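Local coordinates for protein ECXA (Escherichia coli, PDB 4L63) that binds a zinc ion through three histidines and is probably a metallopeptidase of the metzincin type, at residues Lys151-Lys159 with Pro218-Pro226; Gly163-Glu173 with Ile198-Asp206. All coordinates share one frame; numbering follows the deposited sequence.

Contact 1 of 2, residues Lys151-Lys159 with Pro218-Pro226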
loop_
_atom_site.group_PDB
_atom_site.type_symbol
_atom_site.label_atom_id
_atom_site.label_comp_id
_atom_site.label_asym_id
_atom_site.label_seq_id
_atom_site.Cartn_x
_atom_site.Cartn_y
_atom_site.Cartn_z
ATOM N N LYS A 151 1.731 35.129 -14.028
ATOM C CA LYS A 151 1.462 34.995 -12.591
ATOM C C LYS A 151 1.386 33.524 -12.185
ATOM O O LYS A 151 1.859 33.142 -11.114
ATOM C CB LYS A 151 0.164 35.712 -12.193
ATOM C CG LYS A 151 -0.133 36.984 -12.970
ATOM C CD LYS A 151 -1.613 37.345 -12.918
ATOM C CE LYS A 151 -1.881 38.604 -12.121
ATOM N NZ LYS A 151 -3.164 39.228 -12.552
ATOM N N LEU A 152 0.779 32.709 -13.044
ATOM C CA LEU A 152 0.696 31.270 -12.820
ATOM C C LEU A 152 2.095 30.685 -12.677
ATOM O O LEU A 152 2.386 29.971 -11.716
ATOM C CB LEU A 152 -0.055 30.587 -13.968
ATOM C CG LEU A 152 -0.088 29.054 -13.960
ATOM C CD1 LEU A 152 -0.716 28.540 -12.677
ATOM C CD2 LEU A 152 -0.825 28.511 -15.178
ATOM N N LYS A 153 2.954 31.013 -13.639
ATOM C CA LYS A 153 4.335 30.550 -13.654
ATOM C C LYS A 153 5.099 31.035 -12.423
ATOM O O LYS A 153 5.957 30.327 -11.896
ATOM C CB LYS A 153 5.036 31.018 -14.931
ATOM C CG LYS A 153 5.821 29.933 -15.653
ATOM C CD LYS A 153 4.893 28.992 -16.406
ATOM C CE LYS A 153 5.677 27.943 -17.185
ATOM N NZ LYS A 153 6.827 27.401 -16.411
ATOM N N LEU A 154 4.777 32.240 -11.961
ATOM C CA LEU A 154 5.464 32.804 -10.806
ATOM C C LEU A 154 5.095 32.082 -9.511
ATOM O O LEU A 154 5.974 31.760 -8.714
ATOM C CB LEU A 154 5.168 34.299 -10.670
ATOM C CG LEU A 154 6.278 35.059 -9.946
ATOM C CD1 LEU A 154 7.396 35.418 -10.911
ATOM C CD2 LEU A 154 5.738 36.307 -9.251
ATOM N N ARG A 155 3.805 31.831 -9.300
ATOM C CA ARG A 155 3.364 31.111 -8.106
ATOM C C ARG A 155 3.939 29.702 -8.076
ATOM O O ARG A 155 4.473 29.270 -7.058
ATOM C CB ARG A 155 1.840 31.041 -8.030
ATOM C CG ARG A 155 1.173 32.383 -7.829
ATOM C CD ARG A 155 -0.327 32.232 -7.663
ATOM N NE ARG A 155 -0.978 33.532 -7.518
ATOM C CZ ARG A 155 -1.073 34.202 -6.374
ATOM N NH1 ARG A 155 -1.681 35.382 -6.345
ATOM N NH2 ARG A 155 -0.559 33.696 -5.260
ATOM N N ILE A 156 3.803 28.992 -9.193
ATOM C CA ILE A 156 4.406 27.669 -9.354
ATOM C C ILE A 156 5.891 27.706 -9.010
ATOM O O ILE A 156 6.365 26.903 -8.210
ATOM C CB ILE A 156 4.245 27.141 -10.789
ATOM C CG1 ILE A 156 2.768 26.926 -11.118
ATOM C CG2 ILE A 156 5.039 25.849 -10.974
ATOM C CD1 ILE A 156 2.516 26.436 -12.529
ATOM N N THR A 157 6.611 28.656 -9.604
ATOM C CA THR A 157 8.041 28.806 -9.354
ATOM C C THR A 157 8.337 29.035 -7.877
ATOM O O THR A 157 9.231 28.403 -7.317
ATOM C CB THR A 157 8.644 29.970 -10.171
ATOM O OG1 THR A 157 8.452 29.724 -11.571
ATOM C CG2 THR A 157 10.128 30.113 -9.885
ATOM N N ILE A 158 7.579 29.931 -7.252
ATOM C CA ILE A 158 7.765 30.240 -5.838
ATOM C C ILE A 158 7.389 29.051 -4.945
ATOM O O ILE A 158 8.161 28.677 -4.070
ATOM C CB ILE A 158 6.953 31.489 -5.428
ATOM C CG1 ILE A 158 7.545 32.728 -6.103
ATOM C CG2 ILE A 158 6.957 31.657 -3.923
ATOM C CD1 ILE A 158 6.984 34.048 -5.607
ATOM N N LYS A 159 6.225 28.450 -5.177
ATOM C CA LYS A 159 5.816 27.251 -4.438
ATOM C C LYS A 159 6.832 26.116 -4.564
ATOM O O LYS A 159 7.152 25.443 -3.580
ATOM C CB LYS A 159 4.445 26.771 -4.915
ATOM C CG LYS A 159 3.320 27.729 -4.585
ATOM C CD LYS A 159 2.044 27.340 -5.292
ATOM C CE LYS A 159 1.060 28.489 -5.277
ATOM N NZ LYS A 159 -0.308 28.019 -5.595
ATOM N N PRO A 218 -8.083 21.964 -18.824
ATOM C CA PRO A 218 -7.112 23.046 -18.615
ATOM C C PRO A 218 -6.896 23.386 -17.138
ATOM O O PRO A 218 -7.783 23.164 -16.314
ATOM C CB PRO A 218 -7.739 24.234 -19.364
ATOM C CG PRO A 218 -9.170 23.850 -19.599
ATOM C CD PRO A 218 -9.154 22.368 -19.751
ATOM N N VAL A 219 -5.722 23.926 -16.821
ATOM C CA VAL A 219 -5.320 24.169 -15.439
ATOM C C VAL A 219 -5.278 25.651 -15.078
ATOM O O VAL A 219 -4.702 26.458 -15.806
ATOM C CB VAL A 219 -3.932 23.551 -15.160
ATOM C CG1 VAL A 219 -3.303 24.157 -13.920
ATOM C CG2 VAL A 219 -4.047 22.049 -15.013
ATOM N N THR A 220 -5.896 26.000 -13.952
ATOM C CA THR A 220 -5.787 27.348 -13.401
ATOM C C THR A 220 -4.978 27.324 -12.104
ATOM O O THR A 220 -4.344 26.317 -11.781
ATOM C CB THR A 220 -7.169 27.978 -13.145
ATOM O OG1 THR A 220 -7.900 27.172 -12.214
ATOM C CG2 THR A 220 -7.953 28.088 -14.445
ATOM N N GLU A 221 -5.008 28.425 -11.360
ATOM C CA GLU A 221 -4.125 28.590 -10.208
ATOM C C GLU A 221 -4.703 27.981 -8.929
ATOM O O GLU A 221 -3.971 27.719 -7.972
ATOM C CB GLU A 221 -3.820 30.071 -9.990
ATOM C CG GLU A 221 -3.348 30.786 -11.247
ATOM C CD GLU A 221 -2.705 32.129 -10.956
ATOM O OE1 GLU A 221 -2.979 32.699 -9.878
ATOM O OE2 GLU A 221 -1.952 32.634 -11.814
ATOM N N THR A 222 -6.014 27.754 -8.916
ATOM C CA THR A 222 -6.651 27.080 -7.789
ATOM C C THR A 222 -6.327 25.582 -7.823
ATOM O O THR A 222 -6.587 24.854 -6.863
ATOM C CB THR A 222 -8.182 27.292 -7.789
ATOM O OG1 THR A 222 -8.789 26.420 -6.828
ATOM C CG2 THR A 222 -8.764 27.001 -9.161
ATOM N N ASP A 223 -5.746 25.139 -8.935
ATOM C CA ASP A 223 -5.384 23.737 -9.124
ATOM C C ASP A 223 -3.972 23.422 -8.634
ATOM O O ASP A 223 -3.735 22.360 -8.057
ATOM C CB ASP A 223 -5.509 23.352 -10.598
ATOM C CG ASP A 223 -6.948 23.197 -11.041
ATOM O OD1 ASP A 223 -7.796 22.844 -10.192
ATOM O OD2 ASP A 223 -7.232 23.429 -12.236
ATOM N N ILE A 224 -3.038 24.338 -8.873
ATOM C CA ILE A 224 -1.639 24.096 -8.531
ATOM C C ILE A 224 -1.424 24.047 -7.022
ATOM O O ILE A 224 -2.268 24.495 -6.246
ATOM C CB ILE A 224 -0.710 25.171 -9.134
ATOM C CG1 ILE A 224 -0.889 26.503 -8.403
ATOM C CG2 ILE A 224 -0.961 25.318 -10.627
ATOM C CD1 ILE A 224 0.043 27.594 -8.885
ATOM N N GLY A 225 -0.287 23.487 -6.618
ATOM C CA GLY A 225 0.070 23.408 -5.217
ATOM C C GLY A 225 0.741 22.092 -4.879
ATOM O O GLY A 225 0.805 21.196 -5.719
ATOM N N PRO A 226 1.236 21.968 -3.637
ATOM C CA PRO A 226 1.875 20.740 -3.159
ATOM C C PRO A 226 0.907 19.569 -3.252
ATOM O O PRO A 226 -0.258 19.733 -2.905
ATOM C CB PRO A 226 2.202 21.048 -1.693
ATOM C CG PRO A 226 2.067 22.536 -1.551
ATOM C CD PRO A 226 1.058 22.956 -2.561
#

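Contact 2 of 2, residues Gly163-Glu173 with Ile198-Asp206. With ZN (zinc ion), chain G.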
loop_
_atom_site.group_PDB
_atom_site.type_symbol
_atom_site.label_atom_id
_atom_site.label_comp_id
_atom_site.label_asym_id
_atom_site.label_seq_id
_atom_site.Cartn_x
_atom_site.Cartn_y
_atom_site.Cartn_z
ATOM N N GLY A 163 9.340 24.376 -1.625
ATOM C CA GLY A 163 9.594 22.956 -1.431
ATOM C C GLY A 163 11.055 22.707 -1.090
ATOM O O GLY A 163 11.365 21.933 -0.180
ATOM N N HIS A 164 11.949 23.390 -1.808
ATOM C CA HIS A 164 13.386 23.277 -1.590
ATOM C C HIS A 164 13.791 23.854 -0.230
ATOM O O HIS A 164 14.626 23.280 0.474
ATOM C CB HIS A 164 14.150 23.988 -2.709
ATOM C CG HIS A 164 14.137 23.253 -4.012
ATOM N ND1 HIS A 164 14.296 21.886 -4.094
ATOM C CD2 HIS A 164 13.989 23.689 -5.286
ATOM C CE1 HIS A 164 14.246 21.513 -5.360
ATOM N NE2 HIS A 164 14.058 22.587 -6.104
ATOM N N ILE A 165 13.204 24.996 0.127
ATOM C CA ILE A 165 13.428 25.591 1.448
ATOM C C ILE A 165 13.100 24.568 2.531
ATOM O O ILE A 165 13.816 24.447 3.527
ATOM C CB ILE A 165 12.574 26.858 1.667
ATOM C CG1 ILE A 165 13.034 27.986 0.747
ATOM C CG2 ILE A 165 12.667 27.331 3.118
ATOM C CD1 ILE A 165 14.439 28.447 1.025
ATOM N N LEU A 166 12.032 23.808 2.295
ATOM C CA LEU A 166 11.518 22.854 3.270
ATOM C C LEU A 166 12.197 21.489 3.206
ATOM O O LEU A 166 11.731 20.542 3.831
ATOM C CB LEU A 166 10.005 22.681 3.083
ATOM C CG LEU A 166 9.175 23.948 3.309
ATOM C CD1 LEU A 166 7.710 23.720 2.979
ATOM C CD2 LEU A 166 9.348 24.457 4.741
ATOM N N GLY A 167 13.283 21.377 2.443
ATOM C CA GLY A 167 14.096 20.173 2.480
ATOM C C GLY A 167 13.794 19.145 1.402
ATOM O O GLY A 167 14.319 18.022 1.440
ATOM N N LEU A 168 12.954 19.508 0.439
ATOM C CA LEU A 168 12.666 18.589 -0.662
ATOM C C LEU A 168 13.587 18.837 -1.852
ATOM O O LEU A 168 14.076 19.952 -2.065
ATOM C CB LEU A 168 11.208 18.708 -1.103
ATOM C CG LEU A 168 10.187 18.390 -0.009
ATOM C CD1 LEU A 168 8.777 18.404 -0.575
ATOM C CD2 LEU A 168 10.497 17.052 0.653
ATOM N N LEU A 169 13.826 17.780 -2.617
ATOM C CA LEU A 169 14.591 17.878 -3.852
ATOM C C LEU A 169 13.643 17.562 -5.004
ATOM O O LEU A 169 12.427 17.679 -4.845
ATOM C CB LEU A 169 15.796 16.935 -3.815
ATOM C CG LEU A 169 16.783 17.253 -2.678
ATOM C CD1 LEU A 169 17.765 16.115 -2.469
ATOM C CD2 LEU A 169 17.537 18.558 -2.940
ATOM N N HIS A 170 14.178 17.169 -6.157
ATOM C CA HIS A 170 13.315 16.826 -7.290
ATOM C C HIS A 170 12.935 15.359 -7.295
ATOM O O HIS A 170 13.669 14.527 -6.769
ATOM C CB HIS A 170 13.999 17.163 -8.610
ATOM C CG HIS A 170 14.269 18.622 -8.785
ATOM N ND1 HIS A 170 15.453 19.099 -9.300
ATOM C CD2 HIS A 170 13.508 19.707 -8.512
ATOM C CE1 HIS A 170 15.414 20.420 -9.332
ATOM N NE2 HIS A 170 14.243 20.812 -8.863
ATOM N N ASN A 171 11.810 15.052 -7.937
ATOM C CA ASN A 171 11.265 13.687 -7.958
ATOM C C ASN A 171 12.266 12.631 -8.405
ATOM O O ASN A 171 12.228 11.496 -7.924
ATOM C CB ASN A 171 10.015 13.632 -8.850
ATOM C CG ASN A 171 10.336 13.713 -10.339
ATOM O OD1 ASN A 171 10.939 14.678 -10.804
ATOM N ND2 ASN A 171 9.876 12.715 -11.105
ATOM N N ASN A 172 13.173 12.997 -9.309
ATOM C CA ASN A 172 14.058 12.003 -9.900
ATOM C C ASN A 172 15.475 12.040 -9.344
ATOM O O ASN A 172 16.414 11.538 -9.980
ATOM C CB ASN A 172 14.099 12.173 -11.427
ATOM C CG ASN A 172 14.459 13.595 -11.855
ATOM O OD1 ASN A 172 14.912 14.412 -11.044
ATOM N ND2 ASN A 172 14.283 13.885 -13.146
ATOM N N GLU A 173 15.639 12.625 -8.158
ATOM C CA GLU A 173 16.985 12.808 -7.612
ATOM C C GLU A 173 17.314 11.887 -6.439
ATOM O O GLU A 173 18.286 12.119 -5.710
ATOM C CB GLU A 173 17.189 14.274 -7.222
ATOM C CG GLU A 173 17.438 15.156 -8.449
ATOM C CD GLU A 173 17.378 16.643 -8.159
ATOM O OE1 GLU A 173 16.968 17.028 -7.039
ATOM O OE2 GLU A 173 17.745 17.427 -9.066
ATOM N N ILE A 198 4.636 18.965 -7.196
ATOM C CA ILE A 198 5.063 20.264 -7.676
ATOM C C ILE A 198 6.595 20.339 -7.639
ATOM O O ILE A 198 7.196 21.325 -8.072
ATOM C CB ILE A 198 4.418 21.396 -6.842
ATOM C CG1 ILE A 198 4.522 22.740 -7.579
ATOM C CG2 ILE A 198 4.991 21.414 -5.425
ATOM C CD1 ILE A 198 3.609 23.819 -7.030
ATOM N N MET A 199 7.225 19.272 -7.145
ATOM C CA MET A 199 8.690 19.188 -7.132
ATOM C C MET A 199 9.229 18.330 -8.272
ATOM O O MET A 199 10.364 17.848 -8.202
ATOM C CB MET A 199 9.190 18.633 -5.801
ATOM C CG MET A 199 8.674 19.386 -4.591
ATOM S SD MET A 199 9.089 21.145 -4.691
ATOM C CE MET A 199 10.893 21.096 -4.648
ATOM N N LEU A 200 8.413 18.120 -9.300
ATOM C CA LEU A 200 8.893 17.511 -10.538
ATOM C C LEU A 200 10.135 18.250 -11.018
ATOM O O LEU A 200 10.217 19.474 -10.906
ATOM C CB LEU A 200 7.820 17.549 -11.625
ATOM C CG LEU A 200 6.620 16.623 -11.443
ATOM C CD1 LEU A 200 5.690 16.737 -12.649
ATOM C CD2 LEU A 200 7.063 15.183 -11.216
ATOM N N ASN A 201 11.113 17.505 -11.524
ATOM C CA ASN A 201 12.303 18.115 -12.093
ATOM C C ASN A 201 11.925 18.859 -13.371
ATOM O O ASN A 201 11.440 18.254 -14.333
ATOM C CB ASN A 201 13.371 17.051 -12.364
ATOM C CG ASN A 201 14.743 17.644 -12.600
ATOM O OD1 ASN A 201 14.875 18.706 -13.209
ATOM N ND2 ASN A 201 15.778 16.953 -12.128
ATOM N N GLY A 202 12.136 20.173 -13.374
ATOM C CA GLY A 202 11.707 21.020 -14.474
ATOM C C GLY A 202 12.515 20.814 -15.739
ATOM O O GLY A 202 12.120 21.255 -16.823
ATOM N N SER A 203 13.657 20.147 -15.601
ATOM C CA SER A 203 14.474 19.782 -16.751
ATOM C C SER A 203 13.840 18.637 -17.533
ATOM O O SER A 203 14.138 18.439 -18.709
ATOM C CB SER A 203 15.888 19.387 -16.308
ATOM O OG SER A 203 16.586 20.486 -15.745
ATOM N N ASN A 204 12.959 17.886 -16.878
ATOM C CA ASN A 204 12.406 16.670 -17.470
ATOM C C ASN A 204 10.879 16.673 -17.594
ATOM O O ASN A 204 10.314 15.871 -18.333
ATOM C CB ASN A 204 12.849 15.448 -16.655
ATOM C CG ASN A 204 14.339 15.463 -16.341
ATOM O OD1 ASN A 204 14.759 15.867 -15.249
ATOM N ND2 ASN A 204 15.148 15.034 -17.303
ATOM N N TYR A 205 10.215 17.564 -16.868
ATOM C CA TYR A 205 8.757 17.657 -16.913
ATOM C C TYR A 205 8.304 19.098 -17.027
ATOM O O TYR A 205 8.993 20.007 -16.566
ATOM C CB TYR A 205 8.116 17.062 -15.658
ATOM C CG TYR A 205 8.520 15.654 -15.310
ATOM C CD1 TYR A 205 9.656 15.413 -14.549
ATOM C CD2 TYR A 205 7.740 14.565 -15.695
ATOM C CE1 TYR A 205 10.026 14.130 -14.202
ATOM C CE2 TYR A 205 8.102 13.272 -15.352
ATOM C CZ TYR A 205 9.247 13.063 -14.604
ATOM O OH TYR A 205 9.628 11.790 -14.248
ATOM N N ASP A 206 7.141 19.302 -17.637
ATOM C CA ASP A 206 6.418 20.558 -17.491
ATOM C C ASP A 206 5.251 20.320 -16.546
ATOM O O ASP A 206 4.301 19.604 -16.886
ATOM C CB ASP A 206 5.913 21.090 -18.830
ATOM C CG ASP A 206 5.158 22.403 -18.683
ATOM O OD1 ASP A 206 5.789 23.428 -18.343
ATOM O OD2 ASP A 206 3.924 22.400 -18.874
HETATM ZN ZN ZN G . 13.841 22.770 -8.280
HETATM O O HOH W 1 14.697 25.061 -8.760
#

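Contact 1 of 2, residues Lys151-Lys159 with Pro218-Pro226
I224 sets its side chain across one flank of the helix carrying L152, I156 and K159, and the contact is a worked example of a loop seated on a helix by one apolar residue with a charged one beside it. Its CG1 stands between the backbone N and the carbonyl carbon (chi1 72°), which puts CG1, and through it CD1, toward I156 and K159, while CG2 faces L152. The I224 CD1 methyl meets CG1 of I156 at 3.6 Å, the two chains crossing at about a right angle, and I224 CG2 lies 3.8 Å from CD1 of L152. K159 reaches over the same isoleucine with its chain extended beyond CG, so that NZ ends 3.2 Å from I224 CG1; the ammonium group makes its salt bridge to E70, on helix 60-70. E221 and L152 run past each other in opposite directions, CG of E221 3.7 Å from CD1 of L152. Beyond CG the glutamate is extended, and its OE2 comes to 3.0 Å from L152 N without a hydrogen bond. OE1 lies 3.2 Å from NE of R155 in a salt bridge whose hydrogen bond is weak, bent to 123° at the hydrogen, with the guanidinium and carboxylate planes 67° apart. The R155 guanidinium also has a cation-pi partner in Y63. I208 of helix 207-215 packs on L152 and I156. The chemistry is therefore divided: aliphatic packing about I224 gives the loop its seat, whereas the oblique ion pair is consistent with electrostatic attraction more than with a directional bond.

Contact 2 of 2, residues Gly163-Glu173 with Ile198-Asp206
M199 O accepts the backbone N-H of N171 (N to O 3.2 Å), and the two backbones come nearest at H170-N201 and N171-L200. M199, bent at chi2 and chi3 (-56° and -64°), lays its CE methyl over one face of the H164 ring, 3.6 Å from the centroid, in a CH-pi contact. This is consistent with the Met-turn methionine that gives the metzincins their name, lying by the zinc site of H160, H164 and H170. G163 lets the sulfur in close, its CA 3.8 Å from SD. H164 ND1 donates to L168 O and H170 ND1 to E173 OE2, which would fix both rings' rotation while each NE2 faces the metal. Four asparagines tie the two segments together. N171 OD1 takes the N201 backbone N-H (N to OD1 2.9 Å); N201 ND2 gives a straight bond (164°) to a lone pair of N172 OD1; N172 ND2 donates to N204 OD1 from above its carbonyl plane. N201 CA also lies over a face of the H170 ring. Around this site L168 packs on V234 and M237 of helix 228-239, L169 lies against strands 12-16 and 177-178, and the Schellman motif at G167 ends helix 146-165.

In the fold
Both contacts draw on helix 146-165, contact 1 on its middle and contact 2 on its last turn and the loop that follows, and their centres are 14 Å apart. Neither is wholly buried, yet contact 2 lies closer to the chain's centre and contains two zinc ligands, whereas contact 1 sits farther out with the ion pair beside its apolar core. Their chemistry follows: aliphatic packing and an oblique ion pair in contact 1, against metal bonds, CH-pi contacts and directional amide hydrogen bonds in contact 2. I198 joins them, its CD1 3.7 Å from CB of K159, while its backbone O accepts from the zinc ligand H160.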